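Local atomic coordinates of sulfatase (Bacteroides fragilis CAG:558, PDB entry 6USS), a protein that belongs to the sulfatase family, binds calcium and probably hydrolyses aryl sulfate esters as an arylsulfatase. Residues A[85-90]-A[346-351]; A[81-86]-A[423-428]. The protein carries 1 engineered substitution. All blocks are in the same frame, centred on the assembly; numbering follows the deposited sequence.

Both contacts start from the bend that leads out of strand 77-83 into helix 88-97, and they share S85 and S86. Interaction 1 (85-90 with 346-351) is buried beside the calcium site: K348, S86, I87 and one backbone hydrogen bond join the first turn of helix 88-97 and the loop before it to the loop 346-351, beside metal-bound C88. Interaction 2 (81-86 with 423-428) is also largely buried, but it is chiefly aromatic and apolar, with one indole N-H bond, and it joins the central mixed sheet to the edge of the four-stranded antiparallel sheet; only at S85 is the packing partly exposed. The two meet where I87 CG1 packs 4.0 Å from F427 CE1.

Interaction 1: A[85-90]-A[346-351]; sequences SSICSP and SGKGSA. Engineered in segment 85-90: C88 (natural residue Ser). With CA (calcium ion), chain C.
K348 reaches across from its loop to I87 and to C88, the engineered residue (Ser in the natural sequence) that opens helix 88-97. In this alkaline phosphatase-like sulfatase fold, position 88 begins the family's signature motif; the natural serine is predicted to become 3-oxoalanine, which is absent here. CG of K348 lies anti to the backbone N (chi1 177°), and the chain beyond stays extended, running from the turn to the metal site. Past CB, CG comes to 3.5 Å from the carbonyl O of S86. CD carries the chain onward to CE, which meets CD1 of I87 at 3.7 Å, the two side chains crossing at about a right angle. At the tip, NZ lies 3.7 Å from SG of C88 and 4.0 Å from the calcium ion, and it forms a salt bridge with D43, itself a calcium ligand. SG of C88 is modelled only 2.1 Å from calcium, short for a calcium-sulfur bond, so that length is doubtful; D42, D43, D322 and N323 belong to the same site. The backbone fixes where the lysine starts. G347 to S350 form a type II turn, closed by the bond from S350 N to G347 O, with G349 third in the turn, at backbone angles that suit glycine. N of G349 donates to O of S86 at 3.0 Å (N-H...O 150°), with the donor tilted out of the carbonyl plane. The bond ties the turn to S86, the residue just before I87 at the N-cap position. S86 also packs against the turn with its side chain: OG, between backbone N and carbonyl carbon (chi1 63°), lies 3.5 Å from C of G349, and CB sits 3.2 Å from O of S350.

Interaction 2: A[81-86]-A[423-428]; sequences QAYASS and LYWNFP
W425 meets Y83 and the backbone of A84 with its rim, where strand 422-427, the outermost strand of the four-stranded antiparallel sheet, passes strand 77-83 of the central mixed sheet in the sulfatase fold. The rings form a T-shaped (edge-to-face) pair: the six-membered ring of W425 turns its edge toward the face of Y83, centroids 5.6 Å apart and planes at 90°. CH2 of W425 lies over that face, and CZ2 comes to 3.8 Å from CB of Y83. On the pyrrole side, NE1 of W425 donates to O of A84 at 2.8 Å (N-H...O 159°), the oxygen lying close to the indole plane. One edge of the indole is therefore both packed and hydrogen-bonded, which should fix its rotation. With CG of W425 anti to the carbonyl carbon (chi1 -57°), the indole heads for Y83 and A84. Obliquely to the tyrosine ring, CD1 of L423 touches CD2 of Y83 at 3.7 Å. A second shell probably helps to position both aromatics. OH of Y83 bonds to E353, the backbone of A84 pairs with V356, and the side chains of Y83 and W425 both pack on V356. The W425 side chain also touches T443 and R445 of strand 441-446. At S85, which is partly exposed, CA lies 3.9 Å from CD1 of W425, and a water 2.9 Å from OG of S85 makes a weak 3.4 Å bond with N of N426.

Interaction 1: A[85-90]-A[346-351]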
ATOM      1  N   SER A  85       9.793  -2.031 -25.412  1.00 15.87           N
ATOM      2  CA  SER A  85      10.968  -2.875 -25.601  1.00 19.86           C
ATOM      3  C   SER A  85      10.528  -4.296 -25.947  1.00 16.67           C
ATOM      4  O   SER A  85       9.342  -4.625 -25.933  1.00 14.77           O
ATOM      5  CB  SER A  85      11.892  -2.863 -24.374  1.00 15.84           C
ATOM      6  OG  SER A  85      12.407  -1.560 -24.120  1.00 15.19           O
ATOM      7  N   SER A  86      11.498  -5.144 -26.284  1.00 18.28           N
ATOM      8  CA  SER A  86      11.160  -6.466 -26.798  1.00 17.74           C
ATOM      9  C   SER A  86      10.949  -7.497 -25.699  1.00 16.37           C
ATOM     10  O   SER A  86      10.632  -8.648 -26.012  1.00 18.11           O
ATOM     11  CB  SER A  86      12.230  -6.953 -27.779  1.00 14.58           C
ATOM     12  OG  SER A  86      13.484  -7.106 -27.160  1.00 20.18           O
ATOM     13  N   ILE A  87      11.076  -7.103 -24.430  1.00 14.23           N
ATOM     14  CA  ILE A  87      11.031  -8.011 -23.287  1.00 16.89           C
ATOM     15  C   ILE A  87      10.285  -7.319 -22.153  1.00 17.88           C
ATOM     16  O   ILE A  87      10.383  -6.099 -21.985  1.00 14.40           O
ATOM     17  CB  ILE A  87      12.467  -8.420 -22.865  1.00 17.66           C
ATOM     18  CG1 ILE A  87      13.044  -9.402 -23.877  1.00 19.54           C
ATOM     19  CG2 ILE A  87      12.514  -9.000 -21.464  1.00 18.04           C
ATOM     20  CD1 ILE A  87      12.271 -10.692 -23.979  1.00 22.85           C
ATOM     21  N   CYS A  88       9.549  -8.119 -21.358  1.00 20.39           N
ATOM     22  CA  CYS A  88       8.631  -7.581 -20.344  1.00 19.08           C
ATOM     23  C   CYS A  88       9.304  -6.578 -19.406  1.00 19.63           C
ATOM     24  O   CYS A  88       8.752  -5.511 -19.119  1.00 24.33           O
ATOM     25  CB  CYS A  88       8.036  -8.708 -19.500  1.00 18.59           C
ATOM     26  SG  CYS A  88       7.359 -10.118 -20.412  1.00 44.74           S
ATOM     27  N   SER A  89      10.490  -6.908 -18.895  1.00 19.99           N
ATOM     28  CA  SER A  89      11.034  -6.122 -17.790  1.00 24.99           C
ATOM     29  C   SER A  89      11.443  -4.715 -18.219  1.00 22.74           C
ATOM     30  O   SER A  89      11.039  -3.754 -17.541  1.00 19.64           O
ATOM     31  CB  SER A  89      12.182  -6.889 -17.125  1.00 24.62           C
ATOM     32  OG  SER A  89      11.684  -7.915 -16.288  1.00 24.80           O
ATOM     33  N   PRO A  90      12.228  -4.506 -19.290  1.00 19.14           N
ATOM     34  CA  PRO A  90      12.530  -3.115 -19.669  1.00 18.61           C
ATOM     35  C   PRO A  90      11.296  -2.304 -19.996  1.00 19.09           C
ATOM     36  O   PRO A  90      11.248  -1.113 -19.665  1.00 18.82           O
ATOM     37  CB  PRO A  90      13.457  -3.265 -20.884  1.00 13.37           C
ATOM     38  CG  PRO A  90      13.209  -4.629 -21.392  1.00 21.06           C
ATOM     39  CD  PRO A  90      12.961  -5.454 -20.149  1.00 18.75           C
ATOM     40  N   SER A 346       9.817 -11.238 -37.172  1.00 16.57           N
ATOM     41  CA  SER A 346      10.204 -11.910 -35.931  1.00 17.61           C
ATOM     42  C   SER A 346       9.226 -11.483 -34.816  1.00 22.01           C
ATOM     43  O   SER A 346       8.023 -11.280 -35.054  1.00 22.48           O
ATOM     44  CB  SER A 346      11.684 -11.643 -35.663  1.00 17.44           C
ATOM     45  OG  SER A 346      12.121 -12.220 -34.448  1.00 18.87           O
ATOM     46  N   GLY A 347       9.705 -11.353 -33.577  1.00 19.00           N
ATOM     47  CA  GLY A 347       8.809 -11.104 -32.470  1.00 19.86           C
ATOM     48  C   GLY A 347       9.533 -10.914 -31.161  1.00 18.81           C
ATOM     49  O   GLY A 347      10.640 -10.366 -31.137  1.00 21.76           O
ATOM     50  N   LYS A 348       8.928 -11.401 -30.076  1.00 20.34           N
ATOM     51  CA  LYS A 348       9.449 -11.170 -28.733  1.00 22.28           C
ATOM     52  C   LYS A 348      10.942 -11.463 -28.666  1.00 19.75           C
ATOM     53  O   LYS A 348      11.401 -12.489 -29.166  1.00 21.45           O
ATOM     54  CB  LYS A 348       8.699 -12.030 -27.714  1.00 17.23           C
ATOM     55  CG  LYS A 348       9.255 -11.869 -26.302  1.00 15.60           C
ATOM     56  CD  LYS A 348       8.392 -12.538 -25.290  1.00 15.80           C
ATOM     57  CE  LYS A 348       8.872 -12.175 -23.889  1.00 17.62           C
ATOM     58  NZ  LYS A 348       7.998 -12.754 -22.859  1.00 11.45           N
ATOM     59  N   GLY A 349      11.697 -10.532 -28.065  1.00 18.24           N
ATOM     60  CA  GLY A 349      13.134 -10.641 -27.963  1.00 20.04           C
ATOM     61  C   GLY A 349      13.908 -10.010 -29.104  1.00 22.92           C
ATOM     62  O   GLY A 349      15.123  -9.824 -28.977  1.00 21.26           O
ATOM     63  N   SER A 350      13.240  -9.680 -30.213  1.00 23.62           N
ATOM     64  CA  SER A 350      13.878  -9.110 -31.391  1.00 19.26           C
ATOM     65  C   SER A 350      13.855  -7.593 -31.347  1.00 24.19           C
ATOM     66  O   SER A 350      12.901  -6.976 -30.864  1.00 25.74           O
ATOM     67  CB  SER A 350      13.192  -9.565 -32.677  1.00 19.94           C
ATOM     68  OG  SER A 350      13.978  -9.198 -33.795  1.00 19.21           O
ATOM     69  N   ALA A 351      14.907  -6.992 -31.885  1.00 17.75           N
ATOM     70  CA  ALA A 351      14.876  -5.559 -32.117  1.00 19.40           C
ATOM     71  C   ALA A 351      14.107  -5.203 -33.383  1.00 22.08           C
ATOM     72  O   ALA A 351      13.840  -4.016 -33.613  1.00 19.51           O
ATOM     73  CB  ALA A 351      16.302  -5.009 -32.176  1.00 20.64           C
TER
HETATM   74 CA    CA C 601       5.958  -9.481 -21.888  1.00 22.43          CA

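Interaction 2: A[81-86]-A[423-428]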
ATOM      1  N   GLN A  81       1.874   3.059 -34.761  1.00 17.44           N
ATOM      2  CA  GLN A  81       3.333   3.003 -34.649  1.00 20.32           C
ATOM      3  C   GLN A  81       3.768   3.252 -33.198  1.00 18.21           C
ATOM      4  O   GLN A  81       4.580   4.124 -32.900  1.00 19.36           O
ATOM      5  CB  GLN A  81       3.976   3.992 -35.623  1.00 18.09           C
ATOM      6  CG  GLN A  81       5.231   3.459 -36.283  1.00 23.16           C
ATOM      7  CD  GLN A  81       5.778   4.350 -37.419  1.00 26.86           C
ATOM      8  OE1 GLN A  81       6.585   3.899 -38.237  1.00 24.54           O
ATOM      9  NE2 GLN A  81       5.337   5.601 -37.469  1.00 19.87           N
ATOM     10  N   ALA A  82       3.239   2.451 -32.268  1.00 15.13           N
ATOM     11  CA  ALA A  82       3.592   2.543 -30.852  1.00 16.99           C
ATOM     12  C   ALA A  82       4.629   1.485 -30.487  1.00 16.17           C
ATOM     13  O   ALA A  82       4.467   0.314 -30.826  1.00 20.14           O
ATOM     14  CB  ALA A  82       2.346   2.378 -29.971  1.00 16.75           C
ATOM     15  N   TYR A  83       5.679   1.891 -29.761  1.00 17.89           N
ATOM     16  CA  TYR A  83       6.799   1.015 -29.430  1.00 17.11           C
ATOM     17  C   TYR A  83       6.957   0.771 -27.928  1.00 17.27           C
ATOM     18  O   TYR A  83       6.752   1.664 -27.101  1.00 15.86           O
ATOM     19  CB  TYR A  83       8.118   1.575 -29.988  1.00 15.13           C
ATOM     20  CG  TYR A  83       8.139   1.553 -31.489  1.00 19.76           C
ATOM     21  CD1 TYR A  83       8.244   0.350 -32.180  1.00 20.34           C
ATOM     22  CD2 TYR A  83       8.006   2.725 -32.223  1.00 20.48           C
ATOM     23  CE1 TYR A  83       8.234   0.317 -33.575  1.00 21.00           C
ATOM     24  CE2 TYR A  83       8.000   2.703 -33.612  1.00 23.85           C
ATOM     25  CZ  TYR A  83       8.109   1.497 -34.281  1.00 21.12           C
ATOM     26  OH  TYR A  83       8.095   1.491 -35.653  1.00 22.76           O
ATOM     27  N   ALA A  84       7.340  -0.458 -27.595  1.00 17.96           N
ATOM     28  CA  ALA A  84       7.829  -0.872 -26.285  1.00 19.68           C
ATOM     29  C   ALA A  84       9.247  -1.420 -26.462  1.00 16.84           C
ATOM     30  O   ALA A  84       9.843  -1.288 -27.531  1.00 18.15           O
ATOM     31  CB  ALA A  84       6.890  -1.906 -25.665  1.00 15.55           C
ATOM     32  N   SER A  85       9.793  -2.031 -25.412  1.00 15.87           N
ATOM     33  CA  SER A  85      10.968  -2.875 -25.601  1.00 19.86           C
ATOM     34  C   SER A  85      10.528  -4.296 -25.947  1.00 16.67           C
ATOM     35  O   SER A  85       9.342  -4.625 -25.933  1.00 14.77           O
ATOM     36  CB  SER A  85      11.892  -2.863 -24.374  1.00 15.84           C
ATOM     37  OG  SER A  85      12.407  -1.560 -24.120  1.00 15.19           O
ATOM     38  N   SER A  86      11.498  -5.144 -26.284  1.00 18.28           N
ATOM     39  CA  SER A  86      11.160  -6.466 -26.798  1.00 17.74           C
ATOM     40  C   SER A  86      10.949  -7.497 -25.699  1.00 16.37           C
ATOM     41  O   SER A  86      10.632  -8.648 -26.012  1.00 18.11           O
ATOM     42  CB  SER A  86      12.230  -6.953 -27.779  1.00 14.58           C
ATOM     43  OG  SER A  86      13.484  -7.106 -27.160  1.00 20.18           O
ATOM     44  N   LEU A 423      14.225   7.541 -31.177  1.00 17.24           N
ATOM     45  CA  LEU A 423      13.831   6.503 -30.224  1.00 21.56           C
ATOM     46  C   LEU A 423      15.002   5.544 -30.006  1.00 19.56           C
ATOM     47  O   LEU A 423      15.746   5.243 -30.946  1.00 17.41           O
ATOM     48  CB  LEU A 423      12.607   5.728 -30.714  1.00 13.23           C
ATOM     49  CG  LEU A 423      11.328   6.496 -30.998  1.00 15.35           C
ATOM     50  CD1 LEU A 423      10.237   5.487 -31.308  1.00 14.21           C
ATOM     51  CD2 LEU A 423      10.933   7.395 -29.826  1.00 13.23           C
ATOM     52  N   TYR A 424      15.160   5.041 -28.777  1.00 15.03           N
ATOM     53  CA  TYR A 424      16.308   4.199 -28.464  1.00 18.58           C
ATOM     54  C   TYR A 424      15.937   2.903 -27.745  1.00 17.55           C
ATOM     55  O   TYR A 424      15.115   2.894 -26.825  1.00 16.74           O
ATOM     56  CB  TYR A 424      17.303   4.950 -27.609  1.00 16.13           C
ATOM     57  CG  TYR A 424      17.746   6.270 -28.158  1.00 19.20           C
ATOM     58  CD1 TYR A 424      17.154   7.447 -27.725  1.00 16.77           C
ATOM     59  CD2 TYR A 424      18.792   6.349 -29.071  1.00 19.16           C
ATOM     60  CE1 TYR A 424      17.563   8.657 -28.198  1.00 16.00           C
ATOM     61  CE2 TYR A 424      19.217   7.568 -29.555  1.00 19.60           C
ATOM     62  CZ  TYR A 424      18.600   8.722 -29.106  1.00 21.99           C
ATOM     63  OH  TYR A 424      19.010   9.950 -29.577  1.00 22.45           O
ATOM     64  N   TRP A 425      16.595   1.814 -28.142  1.00 19.32           N
ATOM     65  CA  TRP A 425      16.564   0.558 -27.403  1.00 20.14           C
ATOM     66  C   TRP A 425      17.990   0.097 -27.113  1.00 21.39           C
ATOM     67  O   TRP A 425      18.908   0.302 -27.917  1.00 17.15           O
ATOM     68  CB  TRP A 425      15.850  -0.551 -28.161  1.00 16.91           C
ATOM     69  CG  TRP A 425      14.448  -0.288 -28.566  1.00 16.56           C
ATOM     70  CD1 TRP A 425      13.322  -0.853 -28.033  1.00 17.06           C
ATOM     71  CD2 TRP A 425      14.006   0.552 -29.640  1.00 20.28           C
ATOM     72  NE1 TRP A 425      12.212  -0.410 -28.696  1.00 18.23           N
ATOM     73  CE2 TRP A 425      12.599   0.457 -29.688  1.00 20.02           C
ATOM     74  CE3 TRP A 425      14.662   1.374 -30.569  1.00 18.19           C
ATOM     75  CZ2 TRP A 425      11.833   1.166 -30.620  1.00 15.43           C
ATOM     76  CZ3 TRP A 425      13.900   2.076 -31.492  1.00 18.28           C
ATOM     77  CH2 TRP A 425      12.503   1.968 -31.509  1.00 18.14           C
ATOM     78  N   ASN A 426      18.164  -0.550 -25.962  1.00 21.46           N
ATOM     79  CA  ASN A 426      19.432  -1.184 -25.628  1.00 21.54           C
ATOM     80  C   ASN A 426      19.160  -2.535 -24.992  1.00 21.53           C
ATOM     81  O   ASN A 426      18.485  -2.605 -23.962  1.00 16.12           O
ATOM     82  CB  ASN A 426      20.276  -0.327 -24.681  1.00 19.54           C
ATOM     83  CG  ASN A 426      21.697  -0.828 -24.602  1.00 17.43           C
ATOM     84  OD1 ASN A 426      22.202  -1.396 -25.564  1.00 20.08           O
ATOM     85  ND2 ASN A 426      22.336  -0.653 -23.465  1.00 16.33           N
ATOM     86  N   PHE A 427      19.706  -3.595 -25.593  1.00 21.67           N
ATOM     87  CA  PHE A 427      19.611  -4.958 -25.066  1.00 21.85           C
ATOM     88  C   PHE A 427      21.011  -5.554 -25.018  1.00 21.95           C
ATOM     89  O   PHE A 427      21.380  -6.386 -25.864  1.00 20.96           O
ATOM     90  CB  PHE A 427      18.674  -5.825 -25.915  1.00 20.42           C
ATOM     91  CG  PHE A 427      18.299  -7.136 -25.267  1.00 17.51           C
ATOM     92  CD1 PHE A 427      17.269  -7.194 -24.331  1.00 17.79           C
ATOM     93  CD2 PHE A 427      18.974  -8.320 -25.604  1.00 20.41           C
ATOM     94  CE1 PHE A 427      16.914  -8.417 -23.723  1.00 19.29           C
ATOM     95  CE2 PHE A 427      18.632  -9.548 -25.007  1.00 16.12           C
ATOM     96  CZ  PHE A 427      17.610  -9.596 -24.064  1.00 18.57           C
ATOM     97  N   PRO A 428      21.816  -5.155 -24.055  1.00 19.16           N
ATOM     98  CA  PRO A 428      23.149  -5.746 -23.878  1.00 17.22           C
ATOM     99  C   PRO A 428      23.091  -7.036 -23.065  1.00 21.40           C
ATOM    100  O   PRO A 428      23.767  -7.181 -22.043  1.00 21.11           O
ATOM    101  CB  PRO A 428      23.911  -4.642 -23.137  1.00 19.15           C
ATOM    102  CG  PRO A 428      22.846  -3.971 -22.299  1.00 19.87           C
ATOM    103  CD  PRO A 428      21.522  -4.126 -23.043  1.00 17.12           C
TER
HETATM  104  O   HOH W   1      15.148  -1.792 -25.047  1.00 20.21           O